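Local coordinates for ftsY (Mycoplasma mycoides, PDB 1ZU5), which is an SRP receptor of the SRP54-type family, with a helical bundle domain joined to a P-loop NTPase-like domain, at residues Y96-K101 against I284-V289; N106-V111 against P228-L233; V179-I184 against N217-Q222; I197-R202 against A211-M216. All coordinates share one frame; numbering follows the deposited sequence.

Interaction 1 (Y96-K101 against I284-V289); sequences YRIDFK and IKMIGV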
# COMPACT_ATOMS: atom_id res chain seq x y z
N TYR A 96 -9.89 4.42 -4.23
CA TYR A 96 -9.28 3.28 -3.51
C TYR A 96 -9.64 1.88 -4.05
O TYR A 96 -9.06 0.89 -3.62
CB TYR A 96 -9.57 3.30 -2.01
CG TYR A 96 -9.31 4.61 -1.26
CD1 TYR A 96 -8.63 5.69 -1.84
CD2 TYR A 96 -9.76 4.75 0.07
CE1 TYR A 96 -8.41 6.87 -1.14
CE2 TYR A 96 -9.54 5.92 0.79
CZ TYR A 96 -8.87 6.98 0.18
OH TYR A 96 -8.68 8.14 0.89
N ARG A 97 -10.59 1.80 -4.98
CA ARG A 97 -11.02 0.52 -5.54
C ARG A 97 -9.93 -0.09 -6.41
O ARG A 97 -9.33 0.58 -7.24
CB ARG A 97 -12.30 0.69 -6.38
CG ARG A 97 -13.17 -0.57 -6.55
CD ARG A 97 -14.20 -0.39 -7.71
NE ARG A 97 -13.91 -1.23 -8.89
CZ ARG A 97 -14.21 -0.92 -10.15
NH1 ARG A 97 -14.80 0.24 -10.44
NH2 ARG A 97 -13.92 -1.77 -11.15
N ILE A 98 -9.71 -1.38 -6.24
CA ILE A 98 -8.96 -2.15 -7.18
C ILE A 98 -9.83 -2.34 -8.40
O ILE A 98 -10.96 -2.84 -8.30
CB ILE A 98 -8.66 -3.53 -6.63
CG1 ILE A 98 -7.74 -3.43 -5.38
CG2 ILE A 98 -8.19 -4.45 -7.77
CD1 ILE A 98 -6.30 -3.28 -5.68
N ASP A 99 -9.31 -1.97 -9.55
CA ASP A 99 -10.01 -2.10 -10.79
C ASP A 99 -10.00 -3.56 -11.27
O ASP A 99 -9.19 -3.95 -12.10
CB ASP A 99 -9.44 -1.10 -11.81
CG ASP A 99 -10.18 -1.12 -13.13
OD1 ASP A 99 -11.30 -1.69 -13.17
OD2 ASP A 99 -9.65 -0.59 -14.13
N PHE A 100 -10.92 -4.36 -10.72
CA PHE A 100 -11.10 -5.77 -11.09
C PHE A 100 -12.51 -5.99 -11.67
O PHE A 100 -13.49 -5.80 -10.96
CB PHE A 100 -10.89 -6.67 -9.86
CG PHE A 100 -11.01 -8.14 -10.16
CD1 PHE A 100 -9.87 -8.93 -10.31
CD2 PHE A 100 -12.26 -8.74 -10.30
CE1 PHE A 100 -9.98 -10.31 -10.60
CE2 PHE A 100 -12.38 -10.11 -10.59
CZ PHE A 100 -11.24 -10.90 -10.74
N LYS A 101 -12.61 -6.37 -12.94
CA LYS A 101 -13.89 -6.65 -13.62
C LYS A 101 -14.05 -8.12 -13.94
O LYS A 101 -13.06 -8.82 -14.15
CB LYS A 101 -14.02 -5.87 -14.93
CG LYS A 101 -14.70 -4.53 -14.80
CD LYS A 101 -13.70 -3.40 -14.99
CE LYS A 101 -14.39 -2.17 -15.54
NZ LYS A 101 -15.15 -1.49 -14.44
N ILE A 284 -3.71 4.14 -1.08
CA ILE A 284 -3.42 2.82 -0.51
C ILE A 284 -4.61 1.93 -0.81
O ILE A 284 -5.71 2.26 -0.40
CB ILE A 284 -3.17 2.88 0.99
CG1 ILE A 284 -1.93 3.73 1.27
CG2 ILE A 284 -2.96 1.47 1.56
CD1 ILE A 284 -1.75 4.17 2.77
N LYS A 285 -4.41 0.82 -1.51
CA LYS A 285 -5.51 -0.09 -1.85
C LYS A 285 -5.57 -1.35 -1.02
O LYS A 285 -6.64 -1.90 -0.79
CB LYS A 285 -5.46 -0.44 -3.33
CG LYS A 285 -5.58 0.82 -4.21
CD LYS A 285 -6.13 0.50 -5.57
CE LYS A 285 -6.21 1.78 -6.39
NZ LYS A 285 -6.80 1.49 -7.69
N MET A 286 -4.41 -1.85 -0.59
CA MET A 286 -4.35 -3.00 0.27
C MET A 286 -3.40 -2.69 1.39
O MET A 286 -2.49 -1.87 1.26
CB MET A 286 -3.88 -4.27 -0.47
CG MET A 286 -4.70 -4.68 -1.73
SD MET A 286 -6.34 -5.35 -1.27
CE MET A 286 -6.22 -7.11 -1.63
N ILE A 287 -3.62 -3.36 2.51
CA ILE A 287 -2.79 -3.19 3.67
C ILE A 287 -2.46 -4.58 4.21
O ILE A 287 -3.30 -5.49 4.19
CB ILE A 287 -3.49 -2.23 4.63
CG1 ILE A 287 -2.63 -1.96 5.86
CG2 ILE A 287 -4.94 -2.69 4.96
CD1 ILE A 287 -3.07 -0.66 6.56
N GLY A 288 -1.21 -4.80 4.56
CA GLY A 288 -0.78 -6.10 5.00
C GLY A 288 -0.71 -6.10 6.51
O GLY A 288 -0.05 -5.24 7.11
N VAL A 289 -1.39 -7.08 7.12
CA VAL A 289 -1.56 -7.15 8.58
C VAL A 289 -0.80 -8.26 9.30
O VAL A 289 -0.74 -8.27 10.51
CB VAL A 289 -3.05 -7.29 8.92
CG1 VAL A 289 -3.25 -7.48 10.43
CG2 VAL A 289 -3.85 -6.07 8.42

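Interaction 2 (N106-V111 against P228-L233); sequences NIFMLV and PHEVLL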
# COMPACT_ATOMS: atom_id res chain seq x y z
N ASN A 106 -7.90 -9.59 -16.07
CA ASN A 106 -7.38 -8.48 -15.24
C ASN A 106 -5.91 -8.74 -15.11
O ASN A 106 -5.47 -9.87 -14.92
CB ASN A 106 -8.04 -8.47 -13.88
CG ASN A 106 -9.53 -8.26 -13.97
OD1 ASN A 106 -9.98 -7.12 -14.11
ND2 ASN A 106 -10.31 -9.36 -13.89
N ILE A 107 -5.13 -7.70 -15.31
CA ILE A 107 -3.68 -7.82 -15.31
C ILE A 107 -3.15 -6.78 -14.37
O ILE A 107 -3.28 -5.58 -14.64
CB ILE A 107 -3.14 -7.53 -16.70
CG1 ILE A 107 -3.95 -8.35 -17.73
CG2 ILE A 107 -1.58 -7.72 -16.72
CD1 ILE A 107 -3.52 -8.17 -19.17
N PHE A 108 -2.60 -7.24 -13.24
CA PHE A 108 -2.00 -6.33 -12.24
C PHE A 108 -0.51 -6.55 -12.24
O PHE A 108 -0.04 -7.69 -12.23
CB PHE A 108 -2.48 -6.59 -10.82
CG PHE A 108 -3.99 -6.45 -10.59
CD1 PHE A 108 -4.55 -6.94 -9.40
CD2 PHE A 108 -4.81 -5.86 -11.54
CE1 PHE A 108 -5.92 -6.84 -9.14
CE2 PHE A 108 -6.18 -5.75 -11.31
CZ PHE A 108 -6.75 -6.25 -10.11
N MET A 109 0.24 -5.45 -12.18
CA MET A 109 1.66 -5.48 -12.07
C MET A 109 2.09 -5.03 -10.70
O MET A 109 1.55 -4.03 -10.21
CB MET A 109 2.24 -4.55 -13.11
CG MET A 109 2.16 -5.18 -14.48
SD MET A 109 2.78 -4.14 -15.77
CE MET A 109 3.67 -2.91 -14.87
N LEU A 110 3.05 -5.73 -10.09
CA LEU A 110 3.59 -5.32 -8.77
C LEU A 110 5.00 -4.81 -8.87
O LEU A 110 5.84 -5.38 -9.60
CB LEU A 110 3.47 -6.43 -7.72
CG LEU A 110 2.24 -6.33 -6.79
CD1 LEU A 110 0.95 -6.68 -7.52
CD2 LEU A 110 2.42 -7.20 -5.62
N VAL A 111 5.22 -3.68 -8.18
CA VAL A 111 6.51 -3.02 -8.11
C VAL A 111 6.92 -2.75 -6.66
O VAL A 111 6.07 -2.69 -5.75
CB VAL A 111 6.64 -1.72 -9.06
CG1 VAL A 111 6.19 -2.03 -10.48
CG2 VAL A 111 5.90 -0.53 -8.52
N PRO A 228 -1.96 -2.25 -18.13
CA PRO A 228 -2.31 -2.89 -16.86
C PRO A 228 -3.44 -2.18 -16.14
O PRO A 228 -3.54 -0.97 -16.17
CB PRO A 228 -1.01 -2.86 -16.05
CG PRO A 228 -0.15 -1.86 -16.70
CD PRO A 228 -0.65 -1.57 -18.09
N HIS A 229 -4.28 -2.98 -15.49
CA HIS A 229 -5.44 -2.47 -14.74
C HIS A 229 -5.04 -1.89 -13.39
O HIS A 229 -5.73 -1.05 -12.87
CB HIS A 229 -6.48 -3.58 -14.61
CG HIS A 229 -6.80 -4.22 -15.92
ND1 HIS A 229 -7.36 -3.52 -16.97
CD2 HIS A 229 -6.58 -5.47 -16.38
CE1 HIS A 229 -7.48 -4.32 -18.01
NE2 HIS A 229 -7.01 -5.51 -17.69
N GLU A 230 -3.90 -2.33 -12.88
CA GLU A 230 -3.39 -1.97 -11.56
C GLU A 230 -1.86 -2.09 -11.70
O GLU A 230 -1.34 -2.99 -12.39
CB GLU A 230 -3.93 -2.95 -10.52
CG GLU A 230 -4.71 -2.45 -9.25
CD GLU A 230 -5.40 -1.07 -9.33
OE1 GLU A 230 -4.73 0.00 -9.17
OE2 GLU A 230 -6.63 -1.03 -9.48
N VAL A 231 -1.16 -1.12 -11.13
CA VAL A 231 0.28 -1.19 -11.00
C VAL A 231 0.55 -0.89 -9.54
O VAL A 231 0.54 0.27 -9.14
CB VAL A 231 1.01 -0.15 -11.87
CG1 VAL A 231 2.50 -0.11 -11.48
CG2 VAL A 231 0.80 -0.44 -13.36
N LEU A 232 0.77 -1.95 -8.75
CA LEU A 232 0.82 -1.77 -7.30
C LEU A 232 2.22 -1.75 -6.71
O LEU A 232 2.97 -2.69 -6.85
CB LEU A 232 -0.06 -2.82 -6.61
CG LEU A 232 -1.48 -2.96 -7.19
CD1 LEU A 232 -2.07 -4.29 -6.76
CD2 LEU A 232 -2.32 -1.77 -6.72
N LEU A 233 2.54 -0.64 -6.05
CA LEU A 233 3.75 -0.39 -5.33
C LEU A 233 3.73 -0.87 -3.86
O LEU A 233 2.90 -0.46 -3.05
CB LEU A 233 4.03 1.12 -5.41
CG LEU A 233 5.23 1.80 -4.68
CD1 LEU A 233 6.55 1.16 -5.00
CD2 LEU A 233 5.20 3.40 -4.91

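Interaction 3 (V179-I184 against N217-Q222); sequences VVFDAI and NKIIQQ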
# COMPACT_ATOMS: atom_id res chain seq x y z
N VAL A 179 8.82 -14.01 -20.20
CA VAL A 179 7.87 -14.58 -19.24
C VAL A 179 6.47 -13.91 -19.32
O VAL A 179 5.46 -14.58 -19.30
CB VAL A 179 8.41 -14.52 -17.75
CG1 VAL A 179 7.41 -15.19 -16.76
CG2 VAL A 179 9.85 -15.11 -17.62
N VAL A 180 6.41 -12.58 -19.40
CA VAL A 180 5.14 -11.87 -19.53
C VAL A 180 4.39 -12.27 -20.83
O VAL A 180 3.19 -12.49 -20.81
CB VAL A 180 5.38 -10.35 -19.46
CG1 VAL A 180 4.09 -9.57 -19.68
CG2 VAL A 180 5.95 -10.01 -18.12
N PHE A 181 5.10 -12.38 -21.95
CA PHE A 181 4.48 -12.86 -23.18
C PHE A 181 3.82 -14.23 -23.00
O PHE A 181 2.64 -14.39 -23.33
CB PHE A 181 5.51 -12.87 -24.33
CG PHE A 181 4.90 -13.04 -25.68
CD1 PHE A 181 4.56 -11.92 -26.45
CD2 PHE A 181 4.63 -14.32 -26.19
CE1 PHE A 181 3.97 -12.07 -27.69
CE2 PHE A 181 4.03 -14.49 -27.44
CZ PHE A 181 3.70 -13.36 -28.19
N ASP A 182 4.57 -15.23 -22.49
CA ASP A 182 4.01 -16.58 -22.22
C ASP A 182 2.86 -16.53 -21.26
O ASP A 182 1.96 -17.36 -21.36
CB ASP A 182 5.02 -17.52 -21.54
CG ASP A 182 6.10 -18.00 -22.47
OD1 ASP A 182 6.40 -17.32 -23.48
OD2 ASP A 182 6.68 -19.07 -22.15
N ALA A 183 2.92 -15.62 -20.28
CA ALA A 183 1.89 -15.51 -19.25
C ALA A 183 0.60 -14.97 -19.86
O ALA A 183 -0.48 -15.49 -19.56
CB ALA A 183 2.35 -14.63 -18.06
N ILE A 184 0.71 -13.93 -20.69
CA ILE A 184 -0.47 -13.36 -21.32
C ILE A 184 -1.13 -14.39 -22.23
O ILE A 184 -2.27 -14.81 -21.97
CB ILE A 184 -0.14 -12.08 -22.09
CG1 ILE A 184 -0.29 -10.86 -21.17
CG2 ILE A 184 -1.08 -11.91 -23.27
CD1 ILE A 184 -1.75 -10.46 -20.87
N ASN A 217 4.45 -3.35 -20.87
CA ASN A 217 3.23 -2.65 -21.23
C ASN A 217 2.83 -3.01 -22.65
O ASN A 217 1.76 -3.59 -22.84
CB ASN A 217 3.39 -1.14 -21.01
CG ASN A 217 3.52 -0.79 -19.53
OD1 ASN A 217 3.15 -1.58 -18.66
ND2 ASN A 217 4.06 0.37 -19.23
N LYS A 218 3.73 -2.75 -23.62
CA LYS A 218 3.52 -3.19 -25.03
C LYS A 218 2.95 -4.61 -25.15
O LYS A 218 1.92 -4.81 -25.81
CB LYS A 218 4.82 -3.07 -25.87
CG LYS A 218 5.18 -1.59 -26.26
CD LYS A 218 6.70 -1.32 -26.08
CE LYS A 218 7.13 0.07 -26.61
NZ LYS A 218 7.51 0.03 -28.10
N ILE A 219 3.58 -5.57 -24.48
CA ILE A 219 3.21 -6.99 -24.58
C ILE A 219 1.80 -7.25 -24.10
O ILE A 219 1.06 -8.02 -24.74
CB ILE A 219 4.18 -7.92 -23.79
CG1 ILE A 219 5.56 -7.92 -24.43
CG2 ILE A 219 3.67 -9.34 -23.77
CD1 ILE A 219 6.56 -8.68 -23.63
N ILE A 220 1.40 -6.67 -22.98
CA ILE A 220 0.07 -7.02 -22.45
C ILE A 220 -1.02 -6.26 -23.19
O ILE A 220 -2.18 -6.72 -23.26
CB ILE A 220 -0.07 -6.79 -20.91
CG1 ILE A 220 0.16 -5.32 -20.55
CG2 ILE A 220 0.82 -7.76 -20.14
CD1 ILE A 220 -0.02 -5.05 -19.11
N GLN A 221 -0.63 -5.09 -23.70
CA GLN A 221 -1.54 -4.14 -24.33
C GLN A 221 -1.94 -4.58 -25.74
O GLN A 221 -2.81 -3.96 -26.39
CB GLN A 221 -0.89 -2.76 -24.36
CG GLN A 221 -1.19 -1.97 -23.13
CD GLN A 221 -0.33 -0.74 -23.01
OE1 GLN A 221 0.24 -0.26 -24.00
NE2 GLN A 221 -0.23 -0.20 -21.78
N GLN A 222 -1.30 -5.64 -26.20
CA GLN A 222 -1.65 -6.25 -27.47
C GLN A 222 -2.72 -7.31 -27.21
O GLN A 222 -2.97 -8.15 -28.06
CB GLN A 222 -0.39 -6.85 -28.13
CG GLN A 222 0.44 -5.83 -28.96
CD GLN A 222 -0.12 -5.58 -30.38
OE1 GLN A 222 -0.66 -6.49 -31.02
NE2 GLN A 222 0.01 -4.35 -30.86

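Interaction 4 (I197-R202 against A211-M216); sequences IDTAGR and AELEKM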
# COMPACT_ATOMS: atom_id res chain seq x y z
N ILE A 197 1.65 -10.02 -12.27
CA ILE A 197 3.01 -9.93 -12.78
C ILE A 197 4.00 -9.30 -11.79
O ILE A 197 3.84 -8.13 -11.37
CB ILE A 197 3.07 -9.13 -14.12
CG1 ILE A 197 2.12 -9.71 -15.21
CG2 ILE A 197 4.53 -9.01 -14.63
CD1 ILE A 197 2.02 -8.78 -16.38
N ASP A 198 5.02 -10.07 -11.45
CA ASP A 198 6.17 -9.61 -10.67
C ASP A 198 7.14 -8.91 -11.63
O ASP A 198 7.88 -9.54 -12.33
CB ASP A 198 6.87 -10.83 -10.02
CG ASP A 198 7.87 -10.42 -8.98
OD1 ASP A 198 8.57 -11.31 -8.45
OD2 ASP A 198 7.96 -9.19 -8.69
N THR A 199 7.12 -7.60 -11.69
CA THR A 199 7.92 -6.90 -12.65
C THR A 199 9.41 -7.03 -12.36
O THR A 199 9.82 -7.47 -11.29
CB THR A 199 7.57 -5.42 -12.61
OG1 THR A 199 7.77 -4.93 -11.27
CG2 THR A 199 6.14 -5.24 -13.06
N ALA A 200 10.20 -6.62 -13.35
CA ALA A 200 11.63 -6.60 -13.26
C ALA A 200 12.06 -5.15 -13.11
O ALA A 200 11.30 -4.23 -13.42
CB ALA A 200 12.22 -7.20 -14.50
N GLY A 201 13.30 -4.97 -12.63
CA GLY A 201 13.90 -3.66 -12.54
C GLY A 201 14.22 -3.25 -11.11
O GLY A 201 13.61 -3.76 -10.12
N ARG A 202 15.20 -2.33 -11.02
CA ARG A 202 15.71 -1.80 -9.77
C ARG A 202 15.64 -0.29 -9.92
O ARG A 202 15.62 0.23 -11.03
CB ARG A 202 17.18 -2.23 -9.55
CG ARG A 202 17.51 -3.74 -9.62
CD ARG A 202 16.78 -4.51 -8.51
NE ARG A 202 16.99 -5.96 -8.61
CZ ARG A 202 17.88 -6.65 -7.89
NH1 ARG A 202 18.65 -6.04 -7.01
NH2 ARG A 202 17.99 -7.96 -8.04
N ALA A 211 12.45 1.01 -18.89
CA ALA A 211 12.51 0.21 -20.14
C ALA A 211 11.84 -1.15 -19.99
O ALA A 211 11.07 -1.57 -20.87
CB ALA A 211 13.99 0.03 -20.61
N GLU A 212 12.16 -1.84 -18.90
CA GLU A 212 11.57 -3.13 -18.61
C GLU A 212 10.07 -3.01 -18.44
O GLU A 212 9.35 -3.82 -18.97
CB GLU A 212 12.17 -3.76 -17.35
CG GLU A 212 13.58 -4.36 -17.53
CD GLU A 212 13.58 -5.56 -18.49
OE1 GLU A 212 12.79 -6.49 -18.29
OE2 GLU A 212 14.36 -5.55 -19.46
N LEU A 213 9.59 -2.01 -17.71
CA LEU A 213 8.13 -1.83 -17.54
C LEU A 213 7.45 -1.49 -18.85
O LEU A 213 6.36 -1.98 -19.12
CB LEU A 213 7.79 -0.81 -16.47
CG LEU A 213 8.02 -1.24 -14.99
CD1 LEU A 213 8.08 -0.02 -14.10
CD2 LEU A 213 6.91 -2.14 -14.50
N GLU A 214 8.10 -0.69 -19.69
CA GLU A 214 7.51 -0.42 -21.00
C GLU A 214 7.48 -1.64 -21.95
O GLU A 214 6.45 -1.89 -22.56
CB GLU A 214 8.10 0.85 -21.64
CG GLU A 214 7.31 1.39 -22.87
CD GLU A 214 5.81 1.76 -22.60
OE1 GLU A 214 5.49 2.46 -21.58
OE2 GLU A 214 4.95 1.35 -23.45
N LYS A 215 8.56 -2.42 -22.06
CA LYS A 215 8.46 -3.68 -22.84
C LYS A 215 7.23 -4.46 -22.41
O LYS A 215 6.50 -5.02 -23.25
CB LYS A 215 9.70 -4.60 -22.72
CG LYS A 215 11.00 -4.05 -23.40
CD LYS A 215 11.99 -5.22 -23.64
CE LYS A 215 13.05 -5.36 -22.55
NZ LYS A 215 13.43 -6.83 -22.41
N MET A 216 7.00 -4.48 -21.10
CA MET A 216 5.90 -5.25 -20.52
C MET A 216 4.54 -4.68 -20.86
O MET A 216 3.58 -5.42 -21.07
CB MET A 216 6.05 -5.33 -19.01
CG MET A 216 6.88 -6.51 -18.58
SD MET A 216 7.17 -6.56 -16.80
CE MET A 216 8.43 -7.82 -16.73

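Interaction 1 (Y96-K101 against I284-V289)
Lys285 carries most of this contact, reaching from strand 284-288 to the loop 96-101 with its full length. The polar part is a single hydrogen bond, donated by NZ of Lys285 to the backbone O of Arg97 at 2.7 Å. The donor stands above the carbonyl plane, 37° out of it, and so misses the lone-pair directions. Glu230 takes the same ammonium group in a salt bridge, which probably offsets the charge of the buried lysine. With CG anti to the carbonyl carbon (chi1 -60°) and an extended chain beyond it, the lysine runs along the loop backbone; its CG lies 3.5 Å from Tyr96 O.

The apolar part belongs to Ile98. Its CD1 sits against the lysine stem, 3.8 Å from Lys285 CB, and comes more loosely to Met286 CG at 4.5 Å. On the loop's own side, NH2 of Arg97 forms a salt bridge with OD1 of Asp99 at 3.3 Å, and Asp99 is the centre of an inverse gamma turn.

Here the loop that leads from helix 93-96 into strand 106-111, the first of the P-loop NTPase-type domain, packs against a strand next to the edge of its sheet. Tyr96 also packs on Tyr86 and Thr87 of helix 71-87, Ile98 touches Tyr129 of helix 115-131, and strand 284-288 is bonded in the sheet between strands 258-262 and 296-298.

Interaction 2 (N106-V111 against P228-L233)
The Phe108 ring has Glu230 on one face and His229 at its edge. CG of Glu230 stands over the ring centre in a CH-pi contact, 4.1 Å from the Phe108 ring centroid and only 10° off the normal. CB of His229 approaches in the ring plane, 4.0 Å from Phe108 CE2. The glutamate stem rises beside the ring in the same direction; the chain then bends at chi2, and its carboxylate, turned 68° from the ring plane, goes to Ser257, Lys285 and the backbone N of Asp99.

Strands 106-111 and 230-233 pair in parallel, with side chains on both faces of the sheet, and their short axes diverge by 21°. Four backbone hydrogen bonds join the two segments: His229 N to Ile107 O, Met109 N to Glu230 O, Leu232 N to Met109 O and Val111 N to Leu232 O. The shortest, Leu232 N to Met109 O, measures 2.7 Å. Leu110 CD1 meets Leu232 CD1 at 3.9 Å on the face that also bears Phe108. On the other face SD of Met109 rests on Pro228 CG at 3.8 Å, and Val111 CG2 packs against Leu233 CD1 at 4.0 Å.

These are central strands of the P-loop NTPase sheet, with 194-198 beyond the first and 258-262 beyond the second. Helix 115-131 covers the Phe108 and Leu110 face, and helix 206-220 the Met109 and Pro228 face.

Interaction 3 (V179-I184 against N217-Q222)
Ile219 and Ile220 meet Val180, Phe181 and Ile184 where two helices lie on the same face of the alpha/beta sheet of the P-loop NTPase fold. The contact is wholly apolar, with no hydrogen bond across it.

CG2 of Ile219 is the main bump. It presses into the shallow hollow between Val180 and Phe181, reaching 3.7 Å from CA of Phe181 and 4.1 Å from CG1 of Val180. Chi1 of -67° places this methyl opposite the backbone N, where it meets the Phe181 backbone. The Phe181 ring borders the hollow on its exposed side: its CD1 is 3.8 Å from Ile219 CG2.

A second methyl, CG2 of Ile220, fills the neighbouring hollow between Val180 and Ile184, which are one turn apart on their helix. Val180 CG1 thus touches both isoleucines. Deeper in, the sheet takes over: Val180 and Ile220 both rest on Ile197 of strand 194-198, while Ile184 and Ile220 reach Ile107 of strand 106-111.

Ile184 lies roughly perpendicular to Ile220, and here the fit is closest, CG1 of Ile184 standing 3.5 Å from CG2 of Ile220.

Interaction 4 (I197-R202 against A211-M216)
Thr199 meets Leu213 in the tight part of this contact, methyl against methyl, with CG2 of Thr199 3.5 Å from CD2 of Leu213. Chi1 of 57° turns the threonine's CG2 toward the helix and puts OG1 between the backbone N and carbonyl carbon, where it is hydrogen-bonded to the backbone O of Leu110. That bond fixes the rotation and satisfies a buried hydroxyl.

Met216 comes in at a slant with an extended chain, and its sulfur bridges two residues: SD is 4.1 Å from Thr199 CG2 and 4.2 Å from Ile197 CG2. Its methyl, CE, carries on to the backbone of Ala200, 4.0 Å from the N.

The packing is looser toward Glu212. Its chain bends at chi2 (-65°), and OE1 comes only to 3.9 Å from Ala200 CB, while OE2 forms a weak salt bridge with Lys215 NZ at 3.3 Å. Lys215 is partly exposed and has a second partner in Asp175. No hydrogen bond crosses between the segments.

Lys118 NZ is hydrogen-bonded to Thr199 O, tying the loop to what is probably the P-loop. The DTAGR sequence (198-202), beginning at the end of strand 194-198, matches the DxxG motif of P-loop GTPases, here backed by helix 206-220.

Interactions 2, 3 and 4 form one continuous core on the alpha/beta sheet, whereas interaction 1 lies at the side of the domain that faces the helical bundle and is partly buried. Interaction 2 is the sheet itself, held by main-chain bonds; interactions 3 and 4 share helix 206-220 and rest on apolar side-chain packing, with no hydrogen bond across either contact. Val180 CG2 and Met216 CE, 3.6 Å apart, join those two, and Met109 meets Leu213 between interactions 2 and 4. Interaction 1 depends instead on a buried charge, and is tied to interaction 2 by Ile98 packing on Phe108. Interactions 1 and 3 do not touch, their centres about 23 Å apart.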